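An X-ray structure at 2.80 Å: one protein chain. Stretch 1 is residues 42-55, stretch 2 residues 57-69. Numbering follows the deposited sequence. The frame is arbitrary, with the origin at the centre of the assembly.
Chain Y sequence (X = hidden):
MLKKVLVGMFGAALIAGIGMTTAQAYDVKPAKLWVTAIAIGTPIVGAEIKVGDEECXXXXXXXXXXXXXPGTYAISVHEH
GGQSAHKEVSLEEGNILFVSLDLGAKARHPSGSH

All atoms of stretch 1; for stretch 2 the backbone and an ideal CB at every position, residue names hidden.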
# COMPACT_ATOMS: atom_id res chain seq x y z
N THR Y 42 2.72 83.88 -13.06
CA THR Y 42 2.89 83.05 -14.25
C THR Y 42 4.33 82.55 -14.31
O THR Y 42 5.26 83.29 -13.97
CB THR Y 42 2.44 83.77 -15.53
OG1 THR Y 42 2.96 85.09 -15.51
CG2 THR Y 42 0.93 83.82 -15.67
N PRO Y 43 4.57 81.28 -14.73
CA PRO Y 43 5.93 80.75 -14.87
C PRO Y 43 6.71 81.42 -16.00
O PRO Y 43 6.15 81.70 -17.06
CB PRO Y 43 5.70 79.26 -15.20
CG PRO Y 43 4.32 79.20 -15.79
CD PRO Y 43 3.54 80.29 -15.08
N ILE Y 44 8.00 81.67 -15.75
CA ILE Y 44 8.88 82.26 -16.75
C ILE Y 44 9.52 81.14 -17.55
O ILE Y 44 10.19 80.27 -16.99
CB ILE Y 44 9.94 83.18 -16.10
CG1 ILE Y 44 9.32 84.20 -15.14
CG2 ILE Y 44 10.78 83.86 -17.17
CD1 ILE Y 44 10.32 85.00 -14.35
N VAL Y 45 9.31 81.17 -18.88
CA VAL Y 45 9.85 80.17 -19.79
C VAL Y 45 11.14 80.71 -20.40
O VAL Y 45 11.18 81.82 -20.91
CB VAL Y 45 8.83 79.80 -20.88
CG1 VAL Y 45 9.39 78.77 -21.86
CG2 VAL Y 45 7.51 79.33 -20.29
N GLY Y 46 12.20 79.89 -20.32
CA GLY Y 46 13.48 80.21 -20.95
C GLY Y 46 14.38 81.05 -20.06
O GLY Y 46 15.37 81.61 -20.53
N ALA Y 47 14.03 81.14 -18.77
CA ALA Y 47 14.90 81.77 -17.78
C ALA Y 47 16.02 80.80 -17.41
O ALA Y 47 15.81 79.59 -17.40
CB ALA Y 47 14.10 82.18 -16.57
N GLU Y 48 17.20 81.35 -17.11
CA GLU Y 48 18.33 80.52 -16.71
C GLU Y 48 18.56 80.65 -15.21
O GLU Y 48 18.68 81.76 -14.68
CB GLU Y 48 19.57 80.80 -17.57
CG GLU Y 48 19.95 82.27 -17.65
CD GLU Y 48 21.26 82.56 -18.37
OE1 GLU Y 48 21.22 83.29 -19.38
OE2 GLU Y 48 22.30 82.05 -17.91
N ILE Y 49 18.62 79.50 -14.54
CA ILE Y 49 18.83 79.42 -13.11
C ILE Y 49 20.23 78.87 -12.85
O ILE Y 49 20.58 77.80 -13.34
CB ILE Y 49 17.73 78.57 -12.43
CG1 ILE Y 49 16.33 79.06 -12.79
CG2 ILE Y 49 17.95 78.52 -10.92
CD1 ILE Y 49 15.21 78.18 -12.28
N LYS Y 50 21.02 79.64 -12.09
CA LYS Y 50 22.35 79.23 -11.66
C LYS Y 50 22.31 78.89 -10.17
O LYS Y 50 21.97 79.74 -9.34
CB LYS Y 50 23.35 80.36 -11.91
CG LYS Y 50 24.19 80.25 -13.18
CD LYS Y 50 25.18 81.39 -13.32
CE LYS Y 50 26.45 80.98 -14.04
NZ LYS Y 50 27.32 82.15 -14.32
N VAL Y 51 22.65 77.64 -9.85
CA VAL Y 51 22.86 77.23 -8.47
C VAL Y 51 24.23 76.56 -8.38
O VAL Y 51 24.44 75.50 -8.97
CB VAL Y 51 21.74 76.30 -7.95
CG1 VAL Y 51 21.96 75.94 -6.49
CG2 VAL Y 51 20.36 76.91 -8.14
N GLY Y 52 25.15 77.19 -7.63
CA GLY Y 52 26.53 76.76 -7.61
C GLY Y 52 27.13 76.77 -9.02
O GLY Y 52 27.10 77.80 -9.69
N ASP Y 53 27.64 75.62 -9.45
CA ASP Y 53 28.25 75.48 -10.76
C ASP Y 53 27.21 75.03 -11.79
O ASP Y 53 27.49 75.04 -12.99
CB ASP Y 53 29.44 74.51 -10.73
CG ASP Y 53 30.68 75.07 -10.04
OD1 ASP Y 53 30.83 76.31 -10.01
OD2 ASP Y 53 31.48 74.26 -9.53
N GLU Y 54 26.03 74.64 -11.31
CA GLU Y 54 25.01 74.06 -12.17
C GLU Y 54 24.16 75.15 -12.81
O GLU Y 54 23.90 76.19 -12.21
CB GLU Y 54 24.18 73.03 -11.40
CG GLU Y 54 24.55 71.60 -11.75
CD GLU Y 54 24.78 70.71 -10.54
OE1 GLU Y 54 25.82 70.88 -9.88
OE2 GLU Y 54 23.91 69.86 -10.27
N GLU Y 55 23.74 74.88 -14.05
CA GLU Y 55 22.89 75.77 -14.83
C GLU Y 55 21.71 74.98 -15.38
O GLU Y 55 21.85 73.82 -15.76
CB GLU Y 55 23.66 76.38 -15.99
CG GLU Y 55 24.61 77.49 -15.57
CD GLU Y 55 25.57 77.95 -16.66
OE1 GLU Y 55 25.56 77.35 -17.75
OE2 GLU Y 55 26.34 78.90 -16.40
N UNK Y 57 18.07 75.90 -17.87
CA UNK Y 57 17.19 76.81 -18.57
C UNK Y 57 15.76 76.26 -18.51
O UNK Y 57 15.49 75.15 -18.97
CB UNK Y 57 17.65 77.01 -20.02
N UNK Y 58 14.85 77.06 -17.93
CA UNK Y 58 13.52 76.61 -17.55
C UNK Y 58 12.67 76.30 -18.78
O UNK Y 58 12.74 77.01 -19.78
CB UNK Y 58 12.83 77.67 -16.68
N UNK Y 59 11.86 75.25 -18.66
CA UNK Y 59 10.85 74.91 -19.64
C UNK Y 59 9.53 75.61 -19.33
O UNK Y 59 9.52 76.73 -18.83
CB UNK Y 59 10.65 73.39 -19.69
N UNK Y 60 8.41 74.92 -19.59
CA UNK Y 60 7.08 75.47 -19.39
C UNK Y 60 6.77 75.58 -17.90
O UNK Y 60 5.98 76.43 -17.50
CB UNK Y 60 6.03 74.61 -20.09
N UNK Y 61 7.40 74.72 -17.09
CA UNK Y 61 7.25 74.70 -15.64
C UNK Y 61 7.69 76.04 -15.07
O UNK Y 61 7.08 76.54 -14.12
CB UNK Y 61 8.06 73.56 -15.02
N UNK Y 62 8.78 76.58 -15.62
CA UNK Y 62 9.53 77.64 -14.97
C UNK Y 62 10.27 77.10 -13.75
O UNK Y 62 10.71 77.88 -12.89
CB UNK Y 62 8.60 78.79 -14.57
N UNK Y 63 10.42 75.77 -13.68
CA UNK Y 63 10.99 75.11 -12.52
C UNK Y 63 12.17 74.25 -12.95
O UNK Y 63 12.08 73.49 -13.91
CB UNK Y 63 9.94 74.27 -11.80
N UNK Y 64 13.28 74.39 -12.21
CA UNK Y 64 14.46 73.56 -12.37
C UNK Y 64 14.70 72.78 -11.07
O UNK Y 64 14.57 73.33 -9.98
CB UNK Y 64 15.68 74.41 -12.74
N UNK Y 65 15.06 71.50 -11.21
CA UNK Y 65 15.37 70.66 -10.07
C UNK Y 65 16.87 70.37 -10.07
O UNK Y 65 17.42 69.92 -11.07
CB UNK Y 65 14.56 69.36 -10.10
N UNK Y 66 17.52 70.65 -8.94
CA UNK Y 66 18.95 70.45 -8.79
C UNK Y 66 19.23 69.43 -7.70
O UNK Y 66 18.63 69.49 -6.62
CB UNK Y 66 19.65 71.77 -8.48
N UNK Y 67 20.14 68.49 -8.00
CA UNK Y 67 20.64 67.55 -7.01
C UNK Y 67 22.05 67.99 -6.61
O UNK Y 67 22.96 67.97 -7.43
CB UNK Y 67 20.63 66.12 -7.55
N UNK Y 68 22.20 68.40 -5.34
CA UNK Y 68 23.42 69.06 -4.89
C UNK Y 68 23.97 68.37 -3.65
O UNK Y 68 23.21 67.86 -2.83
CB UNK Y 68 23.16 70.54 -4.60
N UNK Y 69 25.31 68.39 -3.52
CA UNK Y 69 25.99 67.95 -2.31
C UNK Y 69 25.77 68.98 -1.21
O UNK Y 69 25.57 70.16 -1.51
CB UNK Y 69 27.48 67.74 -2.57

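Position 57 pairs with Glu48 in an antiparallel, non-hydrogen-bonded bridge, CA to CA 4.3 Å, and its CB leaves on the same face of the sheet as that of Glu48. With extended backbone angles and an open face, a beta-branched or polar residue would suit. It is Thr57, whose CA lies 3.3 Å from Ala47 O in a CA-H...O contact; its OG1 is 3.9 Å from Gly46 O, too far for a hydrogen bond.

Position 58 is closely specified. Its N donates to Ala47 O (2.8 Å, nearly straight) and its O accepts from Gly46 N (3.0 Å), while the CB points toward stretch 1, 3.7 Å from Ile44 O and 4.3 Å from Gly46 N. A short side chain that both donates and accepts fits best: serine or threonine. Thr58, in the p rotamer, gives OG1 to Ile44 O at 2.8 Å and takes weak bonds from Gly46 N and Ala47 N, each 3.0 Å from OG1. Its methyl CG2 meets Ile49 CD1 at 3.6 Å.

At 59 a CB would point away and stretch 1 leaves room for a side chain, but a phi/psi of -89/-144 is uncommon for residues with a CB and easier for glycine. It is Gly59, whose O receives a CA-H...O contact from Val45 CA at 3.6 Å.

Position 60 also points away, near Val45, and many polar residues would do. Asn60 bends back, bringing OD1 to 4.0 Å from Val45 CG1. Position 61 faces away and is permissive here; Asn61 sets its backbone O 3.2 Å from Pro43 CB.

Position 62 has phi +70, and its ideal CB would sit 3.0 Å from Pro43 CB and 3.2 Å from Ile44 N. Conformation and crowding both call for glycine, and Gly62 places its CA 3.4 Å from Ile44 O.

From 63 a strand alternates. Positions 63, 65 and 67 make little use of stretch 1, so strand formers or polar residues suit them: Thr63, Val65 and Glu67.

Position 64 has its CB 3.8 Å from Ile49 CD1; a small or medium apolar residue fits. Cys64 puts SG 3.7 Å from Ile49 CD1 and is covalently bonded to a group elsewhere in the structure.

Position 66 looks across a wide gap toward Ile49, Val51 and Glu54, its CB 5.0 Å from Val51 CB. A long apolar or aromatic side chain suits. Phe66 fills it, with Val51 CG2 over one ring face, 3.9 Å from the centroid.

Position 68 points toward Val51 across more space, inviting leucine, isoleucine or methionine; Leu68 CD1 reaches Val51 CG1 at 3.6 Å. Position 69 is tolerant: Arg69.

Stretch 2 57-69: TTGNNGTCVFELR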
# COMPACT_ATOMS: atom_id res chain seq x y z
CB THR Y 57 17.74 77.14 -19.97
OG1 THR Y 57 16.82 78.01 -20.63
CG2 THR Y 57 18.02 75.92 -20.83
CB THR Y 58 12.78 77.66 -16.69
OG1 THR Y 58 12.53 78.81 -17.50
CG2 THR Y 58 13.53 78.05 -15.44
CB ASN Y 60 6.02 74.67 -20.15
CG ASN Y 60 6.14 74.80 -21.66
OD1 ASN Y 60 6.89 75.63 -22.16
ND2 ASN Y 60 5.40 73.97 -22.38
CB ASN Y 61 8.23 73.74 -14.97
CG ASN Y 61 7.96 72.28 -15.25
OD1 ASN Y 61 7.86 71.87 -16.40
ND2 ASN Y 61 7.86 71.49 -14.19
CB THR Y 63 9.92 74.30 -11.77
OG1 THR Y 63 8.84 75.18 -11.48
CG2 THR Y 63 10.44 73.69 -10.49
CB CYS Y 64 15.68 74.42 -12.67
SG CYS Y 64 15.70 75.15 -14.32
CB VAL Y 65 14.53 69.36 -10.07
CG1 VAL Y 65 14.68 68.57 -8.78
CG2 VAL Y 65 13.07 69.61 -10.38
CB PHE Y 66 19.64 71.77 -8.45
CG PHE Y 66 19.44 72.87 -9.46
CD1 PHE Y 66 20.26 72.97 -10.57
CD2 PHE Y 66 18.41 73.79 -9.31
CE1 PHE Y 66 20.07 73.98 -11.50
CE2 PHE Y 66 18.22 74.80 -10.24
CZ PHE Y 66 19.05 74.89 -11.34
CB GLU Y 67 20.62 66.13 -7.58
CG GLU Y 67 20.62 65.05 -6.52
CD GLU Y 67 20.94 63.65 -7.04
OE1 GLU Y 67 22.02 63.47 -7.63
OE2 GLU Y 67 20.10 62.75 -6.84
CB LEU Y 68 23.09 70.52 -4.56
CG LEU Y 68 22.47 71.35 -5.68
CD1 LEU Y 68 21.77 72.57 -5.11
CD2 LEU Y 68 23.52 71.76 -6.71
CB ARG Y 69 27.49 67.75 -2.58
CG ARG Y 69 27.81 66.51 -3.40
CD ARG Y 69 29.30 66.22 -3.50
NE ARG Y 69 30.07 67.32 -4.08
CZ ARG Y 69 30.29 67.49 -5.38
NH1 ARG Y 69 29.82 66.62 -6.26
NH2 ARG Y 69 30.99 68.53 -5.80
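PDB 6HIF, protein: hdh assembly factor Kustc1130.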